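Local coordinates for protein tRNA-splicing ligase RtcB (Thermus thermophilus, PDB 2EPG) that probably joins RNA ends carrying a 2',3'-cyclic phosphate or 3'-phosphate to 5'-hydroxyl RNA ends, using GTP and manganese, at residues K343-R348 and R361-G366; E398-V403 and A470-K475; V67-A72 and V403-S408. All blocks are in the same frame, centred on the assembly; numbering follows the deposited sequence.

Contact 1. Residues K343-R348 and R361-G366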
loop_
_atom_site.group_PDB
_atom_site.type_symbol
_atom_site.label_atom_id
_atom_site.label_comp_id
_atom_site.label_asym_id
_atom_site.label_seq_id
_atom_site.Cartn_x
_atom_site.Cartn_y
_atom_site.Cartn_z
ATOM N N LYS A 343 7.238 -8.864 -2.281
ATOM C CA LYS A 343 7.087 -9.316 -3.652
ATOM C C LYS A 343 8.417 -9.663 -4.263
ATOM O O LYS A 343 9.439 -9.050 -3.931
ATOM C CB LYS A 343 6.454 -8.208 -4.490
ATOM C CG LYS A 343 5.203 -7.616 -3.858
ATOM C CD LYS A 343 4.459 -6.776 -4.845
ATOM C CE LYS A 343 3.988 -7.603 -6.024
ATOM N NZ LYS A 343 3.570 -6.656 -7.083
ATOM N N PHE A 344 8.410 -10.646 -5.154
ATOM C CA PHE A 344 9.641 -11.009 -5.828
ATOM C C PHE A 344 9.785 -10.044 -6.996
ATOM O O PHE A 344 8.885 -9.911 -7.816
ATOM C CB PHE A 344 9.598 -12.452 -6.333
ATOM C CG PHE A 344 9.801 -13.474 -5.243
ATOM C CD1 PHE A 344 8.712 -14.065 -4.608
ATOM C CD2 PHE A 344 11.087 -13.829 -4.841
ATOM C CE1 PHE A 344 8.910 -15.006 -3.582
ATOM C CE2 PHE A 344 11.294 -14.760 -3.826
ATOM C CZ PHE A 344 10.205 -15.352 -3.195
ATOM N N GLU A 345 10.928 -9.374 -7.069
ATOM C CA GLU A 345 11.174 -8.399 -8.124
ATOM C C GLU A 345 12.615 -8.485 -8.630
ATOM O O GLU A 345 13.480 -9.071 -7.976
ATOM C CB GLU A 345 10.905 -6.990 -7.588
ATOM C CG GLU A 345 9.478 -6.754 -7.113
ATOM C CD GLU A 345 9.275 -5.378 -6.485
ATOM O OE1 GLU A 345 10.266 -4.613 -6.306
ATOM O OE2 GLU A 345 8.109 -5.065 -6.159
ATOM N N GLU A 346 12.851 -7.913 -9.807
ATOM C CA GLU A 346 14.175 -7.879 -10.414
ATOM C C GLU A 346 14.865 -6.590 -10.004
ATOM O O GLU A 346 14.380 -5.505 -10.315
ATOM C CB GLU A 346 14.082 -7.890 -11.939
ATOM C CG GLU A 346 13.526 -9.165 -12.534
ATOM C CD GLU A 346 14.441 -10.353 -12.308
ATOM O OE1 GLU A 346 13.927 -11.399 -11.837
ATOM O OE2 GLU A 346 15.663 -10.236 -12.601
ATOM N N HIS A 347 15.990 -6.732 -9.303
ATOM C CA HIS A 347 16.820 -5.613 -8.838
ATOM C C HIS A 347 18.266 -6.110 -8.882
ATOM O O HIS A 347 18.553 -7.235 -8.467
ATOM C CB HIS A 347 16.474 -5.222 -7.400
ATOM C CG HIS A 347 15.086 -4.694 -7.227
ATOM N ND1 HIS A 347 14.707 -3.431 -7.638
ATOM C CD2 HIS A 347 13.983 -5.257 -6.677
ATOM C CE1 HIS A 347 13.433 -3.241 -7.347
ATOM N NE2 HIS A 347 12.970 -4.334 -6.762
ATOM N N ARG A 348 19.161 -5.274 -9.403
ATOM C CA ARG A 348 20.583 -5.595 -9.523
ATOM C C ARG A 348 20.773 -6.851 -10.370
ATOM O O ARG A 348 21.631 -7.691 -10.085
ATOM C CB ARG A 348 21.177 -5.808 -8.138
ATOM C CG ARG A 348 20.723 -4.784 -7.110
ATOM C CD ARG A 348 21.837 -3.842 -6.718
ATOM N NE ARG A 348 21.357 -2.757 -5.874
ATOM C CZ ARG A 348 21.553 -2.691 -4.564
ATOM N NH1 ARG A 348 21.076 -1.658 -3.882
ATOM N NH2 ARG A 348 22.220 -3.653 -3.936
ATOM N N ARG A 361 5.600 0.388 -3.797
ATOM C CA ARG A 361 6.423 0.015 -4.927
ATOM C C ARG A 361 6.265 1.292 -5.736
ATOM O O ARG A 361 5.189 1.889 -5.743
ATOM C CB ARG A 361 5.830 -1.158 -5.714
ATOM C CG ARG A 361 6.778 -1.702 -6.766
ATOM C CD ARG A 361 6.093 -2.688 -7.714
ATOM N NE ARG A 361 5.160 -2.020 -8.613
ATOM C CZ ARG A 361 4.531 -2.629 -9.616
ATOM N NH1 ARG A 361 3.698 -1.954 -10.397
ATOM N NH2 ARG A 361 4.729 -3.920 -9.833
ATOM N N ALA A 362 7.318 1.712 -6.415
ATOM C CA ALA A 362 7.248 2.958 -7.166
ATOM C C ALA A 362 8.154 2.889 -8.378
ATOM O O ALA A 362 9.181 3.582 -8.443
ATOM C CB ALA A 362 7.660 4.112 -6.257
ATOM N N PHE A 363 7.778 2.032 -9.327
ATOM C CA PHE A 363 8.551 1.863 -10.537
ATOM C C PHE A 363 8.620 3.136 -11.383
ATOM O O PHE A 363 7.699 3.978 -11.376
ATOM C CB PHE A 363 8.005 0.681 -11.338
ATOM C CG PHE A 363 8.356 -0.665 -10.743
ATOM C CD1 PHE A 363 7.788 -1.832 -11.243
ATOM C CD2 PHE A 363 9.242 -0.755 -9.665
ATOM C CE1 PHE A 363 8.096 -3.070 -10.682
ATOM C CE2 PHE A 363 9.564 -1.988 -9.089
ATOM C CZ PHE A 363 8.987 -3.154 -9.598
ATOM N N GLY A 364 9.729 3.279 -12.102
ATOM C CA GLY A 364 9.934 4.472 -12.903
ATOM C C GLY A 364 9.729 4.339 -14.395
ATOM O O GLY A 364 9.413 3.254 -14.893
ATOM N N PRO A 365 9.932 5.438 -15.139
ATOM C CA PRO A 365 9.781 5.502 -16.601
ATOM C C PRO A 365 10.464 4.338 -17.318
ATOM O O PRO A 365 11.557 3.927 -16.944
ATOM C CB PRO A 365 10.411 6.851 -16.953
ATOM C CG PRO A 365 10.083 7.692 -15.728
ATOM C CD PRO A 365 10.415 6.726 -14.600
ATOM N N GLY A 366 9.800 3.801 -18.338
ATOM C CA GLY A 366 10.359 2.694 -19.096
ATOM C C GLY A 366 10.170 1.289 -18.535
ATOM O O GLY A 366 10.416 0.311 -19.241
HETATM O O HOH W 1 6.118 -5.885 -7.792
#

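Contact 2. Residues E398-V403 and A470-K475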
loop_
_atom_site.group_PDB
_atom_site.type_symbol
_atom_site.label_atom_id
_atom_site.label_comp_id
_atom_site.label_asym_id
_atom_site.label_seq_id
_atom_site.Cartn_x
_atom_site.Cartn_y
_atom_site.Cartn_z
ATOM N N GLU A 398 13.335 7.068 -11.885
ATOM C CA GLU A 398 14.443 6.222 -12.293
ATOM C C GLU A 398 15.423 6.131 -11.148
ATOM O O GLU A 398 15.987 5.066 -10.899
ATOM C CB GLU A 398 15.115 6.798 -13.553
ATOM C CG GLU A 398 14.259 6.630 -14.811
ATOM C CD GLU A 398 14.821 7.349 -16.033
ATOM O OE1 GLU A 398 14.749 8.599 -16.078
ATOM O OE2 GLU A 398 15.337 6.661 -16.949
ATOM N N LYS A 399 15.612 7.239 -10.433
ATOM C CA LYS A 399 16.549 7.251 -9.307
ATOM C C LYS A 399 16.154 6.229 -8.246
ATOM O O LYS A 399 17.016 5.571 -7.649
ATOM C CB LYS A 399 16.623 8.636 -8.664
ATOM C CG LYS A 399 17.542 8.669 -7.454
ATOM C CD LYS A 399 17.734 10.077 -6.925
ATOM C CE LYS A 399 18.803 10.108 -5.866
ATOM N NZ LYS A 399 19.013 11.499 -5.344
ATOM N N ALA A 400 14.851 6.113 -8.010
ATOM C CA ALA A 400 14.323 5.154 -7.040
ATOM C C ALA A 400 14.710 3.740 -7.464
ATOM O O ALA A 400 14.984 2.895 -6.620
ATOM C CB ALA A 400 12.769 5.275 -6.956
HETATM N N MSE A 401 14.725 3.474 -8.766
HETATM C CA MSE A 401 15.102 2.145 -9.238
HETATM C C MSE A 401 16.530 1.848 -8.776
HETATM O O MSE A 401 16.865 0.707 -8.466
HETATM C CB MSE A 401 15.062 2.044 -10.771
HETATM C CG MSE A 401 13.679 2.106 -11.417
HETATM SE SE MSE A 401 12.284 0.840 -10.784
HETATM C CE MSE A 401 13.208 -0.870 -10.977
ATOM N N GLU A 402 17.371 2.880 -8.732
ATOM C CA GLU A 402 18.758 2.700 -8.312
ATOM C C GLU A 402 18.945 2.680 -6.790
ATOM O O GLU A 402 19.617 1.799 -6.245
ATOM C CB GLU A 402 19.623 3.834 -8.868
ATOM C CG GLU A 402 19.818 3.828 -10.383
ATOM C CD GLU A 402 20.840 2.805 -10.841
ATOM O OE1 GLU A 402 21.378 2.058 -9.978
ATOM O OE2 GLU A 402 21.098 2.746 -12.066
ATOM N N VAL A 403 18.332 3.638 -6.104
ATOM C CA VAL A 403 18.550 3.770 -4.667
ATOM C C VAL A 403 17.566 3.252 -3.639
ATOM O O VAL A 403 17.889 3.261 -2.453
ATOM C CB VAL A 403 18.834 5.254 -4.300
ATOM C CG1 VAL A 403 19.873 5.833 -5.286
ATOM C CG2 VAL A 403 17.537 6.077 -4.323
ATOM N N ALA A 470 14.520 13.738 -2.043
ATOM C CA ALA A 470 15.460 12.635 -2.188
ATOM C C ALA A 470 15.440 12.088 -3.613
ATOM O O ALA A 470 16.261 11.258 -3.969
ATOM C CB ALA A 470 15.125 11.506 -1.174
ATOM N N GLY A 471 14.498 12.552 -4.427
ATOM C CA GLY A 471 14.422 12.095 -5.805
ATOM C C GLY A 471 13.709 10.763 -6.020
ATOM O O GLY A 471 13.792 10.176 -7.097
ATOM N N ILE A 472 12.983 10.285 -5.016
ATOM C CA ILE A 472 12.288 9.006 -5.159
ATOM C C ILE A 472 10.768 9.102 -5.230
ATOM O O ILE A 472 10.064 8.152 -4.889
ATOM C CB ILE A 472 12.676 8.039 -4.016
ATOM C CG1 ILE A 472 12.351 8.650 -2.650
ATOM C CG2 ILE A 472 14.151 7.730 -4.103
ATOM C CD1 ILE A 472 12.486 7.627 -1.491
ATOM N N GLY A 473 10.265 10.247 -5.683
ATOM C CA GLY A 473 8.834 10.432 -5.800
ATOM C C GLY A 473 8.476 11.817 -6.301
ATOM O O GLY A 473 8.443 12.772 -5.521
ATOM N N LYS A 474 8.198 11.928 -7.598
ATOM C CA LYS A 474 7.858 13.206 -8.184
ATOM C C LYS A 474 6.401 13.578 -7.892
ATOM O O LYS A 474 5.494 12.772 -8.119
ATOM C CB LYS A 474 8.074 13.157 -9.694
ATOM C CG LYS A 474 7.593 14.412 -10.413
ATOM C CD LYS A 474 7.647 14.253 -11.926
ATOM C CE LYS A 474 9.067 14.234 -12.436
ATOM N NZ LYS A 474 9.098 14.190 -13.930
ATOM N N LYS A 475 6.184 14.791 -7.384
ATOM C CA LYS A 475 4.835 15.265 -7.090
ATOM C C LYS A 475 4.041 15.474 -8.355
ATOM O O LYS A 475 4.522 16.090 -9.300
ATOM C CB LYS A 475 4.870 16.581 -6.323
ATOM C CG LYS A 475 5.294 16.417 -4.888
ATOM C CD LYS A 475 5.426 17.755 -4.186
ATOM C CE LYS A 475 4.107 18.478 -4.096
ATOM N NZ LYS A 475 4.284 19.797 -3.388
#

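Contact 3. Residues V67-A72 and V403-S408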
loop_
_atom_site.group_PDB
_atom_site.type_symbol
_atom_site.label_atom_id
_atom_site.label_comp_id
_atom_site.label_asym_id
_atom_site.label_seq_id
_atom_site.Cartn_x
_atom_site.Cartn_y
_atom_site.Cartn_z
ATOM N N VAL A 67 19.907 -7.688 1.223
ATOM C CA VAL A 67 20.618 -7.000 0.149
ATOM C C VAL A 67 20.837 -5.552 0.592
ATOM O O VAL A 67 19.915 -4.893 1.085
ATOM C CB VAL A 67 19.796 -7.042 -1.171
ATOM C CG1 VAL A 67 20.535 -6.302 -2.307
ATOM C CG2 VAL A 67 19.532 -8.507 -1.570
ATOM N N GLU A 68 22.064 -5.062 0.441
ATOM C CA GLU A 68 22.376 -3.698 0.840
ATOM C C GLU A 68 21.682 -2.677 -0.066
ATOM O O GLU A 68 21.703 -2.810 -1.291
ATOM C CB GLU A 68 23.894 -3.474 0.794
ATOM C CG GLU A 68 24.340 -2.142 1.377
ATOM C CD GLU A 68 25.837 -2.126 1.663
ATOM O OE1 GLU A 68 26.630 -1.956 0.709
ATOM O OE2 GLU A 68 26.219 -2.307 2.840
ATOM N N PRO A 69 21.057 -1.640 0.529
ATOM C CA PRO A 69 20.989 -1.423 1.975
ATOM C C PRO A 69 19.579 -1.662 2.494
ATOM O O PRO A 69 18.629 -1.701 1.715
ATOM C CB PRO A 69 21.348 0.044 2.103
ATOM C CG PRO A 69 20.528 0.640 0.946
ATOM C CD PRO A 69 20.757 -0.389 -0.198
ATOM N N ALA A 70 19.451 -1.816 3.810
ATOM C CA ALA A 70 18.139 -1.957 4.424
ATOM C C ALA A 70 17.669 -0.501 4.362
ATOM O O ALA A 70 18.476 0.401 4.601
ATOM C CB ALA A 70 18.269 -2.432 5.890
ATOM N N LEU A 71 16.391 -0.268 4.060
ATOM C CA LEU A 71 15.878 1.094 3.913
ATOM C C LEU A 71 14.658 1.479 4.719
ATOM O O LEU A 71 13.856 0.636 5.125
ATOM C CB LEU A 71 15.531 1.366 2.445
ATOM C CG LEU A 71 16.643 1.396 1.406
ATOM C CD1 LEU A 71 16.201 0.631 0.179
ATOM C CD2 LEU A 71 16.987 2.851 1.068
ATOM N N ALA A 72 14.502 2.786 4.894
ATOM C CA ALA A 72 13.362 3.352 5.606
ATOM C C ALA A 72 12.990 4.690 4.965
ATOM O O ALA A 72 13.870 5.506 4.671
ATOM C CB ALA A 72 13.691 3.561 7.074
ATOM N N VAL A 403 18.332 3.638 -6.104
ATOM C CA VAL A 403 18.550 3.770 -4.667
ATOM C C VAL A 403 17.566 3.252 -3.639
ATOM O O VAL A 403 17.889 3.261 -2.453
ATOM C CB VAL A 403 18.834 5.254 -4.300
ATOM C CG1 VAL A 403 19.873 5.833 -5.286
ATOM C CG2 VAL A 403 17.537 6.077 -4.323
ATOM N N SER A 404 16.382 2.802 -4.044
ATOM C CA SER A 404 15.422 2.330 -3.044
ATOM C C SER A 404 14.686 1.083 -3.477
ATOM O O SER A 404 13.572 0.841 -3.025
ATOM C CB SER A 404 14.401 3.441 -2.734
ATOM O OG SER A 404 13.618 3.781 -3.869
ATOM N N PHE A 405 15.309 0.282 -4.332
ATOM C CA PHE A 405 14.645 -0.908 -4.864
ATOM C C PHE A 405 13.295 -0.469 -5.465
ATOM O O PHE A 405 12.252 -1.092 -5.245
ATOM C CB PHE A 405 14.446 -1.946 -3.747
ATOM C CG PHE A 405 15.747 -2.463 -3.171
ATOM C CD1 PHE A 405 16.165 -2.089 -1.902
ATOM C CD2 PHE A 405 16.562 -3.297 -3.926
ATOM C CE1 PHE A 405 17.383 -2.540 -1.395
ATOM C CE2 PHE A 405 17.785 -3.757 -3.431
ATOM C CZ PHE A 405 18.194 -3.373 -2.158
ATOM N N GLY A 406 13.332 0.635 -6.209
ATOM C CA GLY A 406 12.132 1.161 -6.838
ATOM C C GLY A 406 10.985 1.316 -5.854
ATOM O O GLY A 406 9.878 0.851 -6.121
ATOM N N SER A 407 11.255 1.975 -4.725
ATOM C CA SER A 407 10.271 2.171 -3.668
ATOM C C SER A 407 10.064 3.637 -3.287
ATOM O O SER A 407 10.965 4.454 -3.427
ATOM C CB SER A 407 10.714 1.418 -2.417
ATOM O OG SER A 407 10.879 0.039 -2.689
ATOM N N SER A 408 8.875 3.961 -2.793
ATOM C CA SER A 408 8.608 5.307 -2.356
ATOM C C SER A 408 7.811 5.305 -1.053
ATOM O O SER A 408 7.683 4.272 -0.396
ATOM C CB SER A 408 7.886 6.096 -3.449
ATOM O OG SER A 408 7.976 7.483 -3.172
#

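Contact 1. Residues K343-R348 and R361-G366
E345 carries this buried contact between the end of strand 332-347 and the end of strand 360-361 with the loop after it. Its CB points toward R361-G366. CG lies beside the backbone N and anti to the carbonyl carbon, and the chain runs extended from there (chi2 175°), so the carboxylate is held well off the strand. CD lies 3.8 Å from F363 CZ. OE1 comes to the edge of the F363 ring, near its plane. It also takes a nearly straight hydrogen bond from H347 NE2 (2.8 Å, 165°), on the lone pair turned away from OE2 and in the plane of the imidazole. E345 OE2 rests on the aliphatic part of R361, 3.5 Å from R361 CD. A water O donates a hydrogen bond to E345 OE2 at 2.7 Å. R356 adds a salt bridge to OE2. Both oxygens are therefore gripped, which probably fixes the rotation of the carboxylate.

The same water O accepts hydrogen bonds from K343 NZ (2.8 Å) and from R361 NH2 (3.2 Å), the latter at the guanidinium edge. K343 NZ and R361 NH2 stand 4.0 Å apart. The water that bridges these like charges, the carboxylate of E345 and that of E182, which pairs with K343 NZ, would probably ease their repulsion. S183 also bonds K343 NZ. R361 bends at chi3 (71°) and folds over F363. F363 CD1 lies over the centre of the guanidinium, while R361 CD sits above the ring near its rim.

Strand 350-357 pairs with strand 332-347 beside the contact, and its V354 touches E345. The selenomethionine M401 of helix 398-403 packs on F363, so F363 lies between the strand and this helix.

Contact 2. Residues E398-V403 and A470-K475
The backbones come closest at A400 and I472, whose CA atoms are 4.7 Å apart, where the short helix 398-403 passes the turn between helix 462-470 and strand 474-486. That turn begins with a Schellman motif. G471 leaves the helix with positive phi, and a CB there would clash with K399 CD.

K399 lies along this turn. Its CG is anti to the backbone N (chi1 178°), and the chain is fully extended beyond it. CB passes 3.6 Å from G471 O. CD and CE then run alongside A470 O, and NZ ends in a hydrogen bond to A470 O at 3.1 Å. The ammonium sits above the carbonyl plane, 47° out of it, rather than on a lone pair. The bond thus adds a side-chain donor to a carbonyl at the C-terminal end of helix 462-470.

The apolar half of the contact is made by I472. Its CG1 takes the crowded position between the backbone N and the carbonyl carbon (chi1 58°). This turns CG2 to the helix. I472 CG2 touches A400 CB at 4.0 Å and V403 CG2 at 3.8 Å, so it rests on one turn of the helix. F37 of strand 34-37 also packs on I472.

T397, just before the short helix, bonds both A400 N and G471 O through its hydroxyl. The lysine charge would probably be stabilised by the helix dipole at the end of 462-470. The contact joins this polar bond, made by the exposed K399, to an apolar contact in which A400 and I472 are buried.

Contact 3. Residues V67-A72 and V403-S408
The turn that leads from helix 398-403 to strand 407-408 packs here against strand 70-73 and the residues leading into it, with a cis peptide bond before P69. F405 sits in the turn with positive phi (53°). Its CG lies anti to the carbonyl carbon (chi1 -63°), and the ring reaches into the bend of V67-L71. The segment lines the rim of the ring. L71 CD1 meets F405 CD1 at 3.4 Å, a tight approach at the ring edge. P69 O lies in the ring plane, 3.5 Å from F405 CE1. V67 CG1 closes on the far tip, 3.8 Å from F405 CZ. The two methyls of L71 divide their work: CD1 also touches S404 CA, whereas CD2 lies 3.7 Å from V403 O. The turn is braced from within, since S404 OG is hydrogen-bonded to S407 O at 2.8 Å, in the carbonyl plane and on a lone pair. A400 O of the preceding helix is a second partner of the same hydroxyl. An alanine in place of F405 would remove the ring and would probably loosen V67, P69 and L71 from the turn. H347 of strand 332-347 meets the F405 ring edge-to-face. A89 of strand 86-90 touches the ring as well, and V35 and F37 of strand 34-37 pack on L71.

Overall arrangement
The three contacts form one cluster, their centres about 11 Å apart. Contacts 2 and 3 share V403, and I472 O probably accepts a hydrogen bond from S408 OG at 2.8 Å. Contact 1 joins contact 3 through a probable hydrogen bond from A362 N to G406 O, 2.7 Å. It meets contact 2 where F363 CD2 lies 3.6 Å from SE of selenomethionine M401. The side chain of H410, the predicted guanylylated histidine, is about 10 Å from that of R361 and about 11 Å from that of I472. R361 is also about 9 Å, between side chains, from H339, a predicted manganese and GMP ligand. Contact 3 lies away from these sites, although its strand 407-408 leads toward H410.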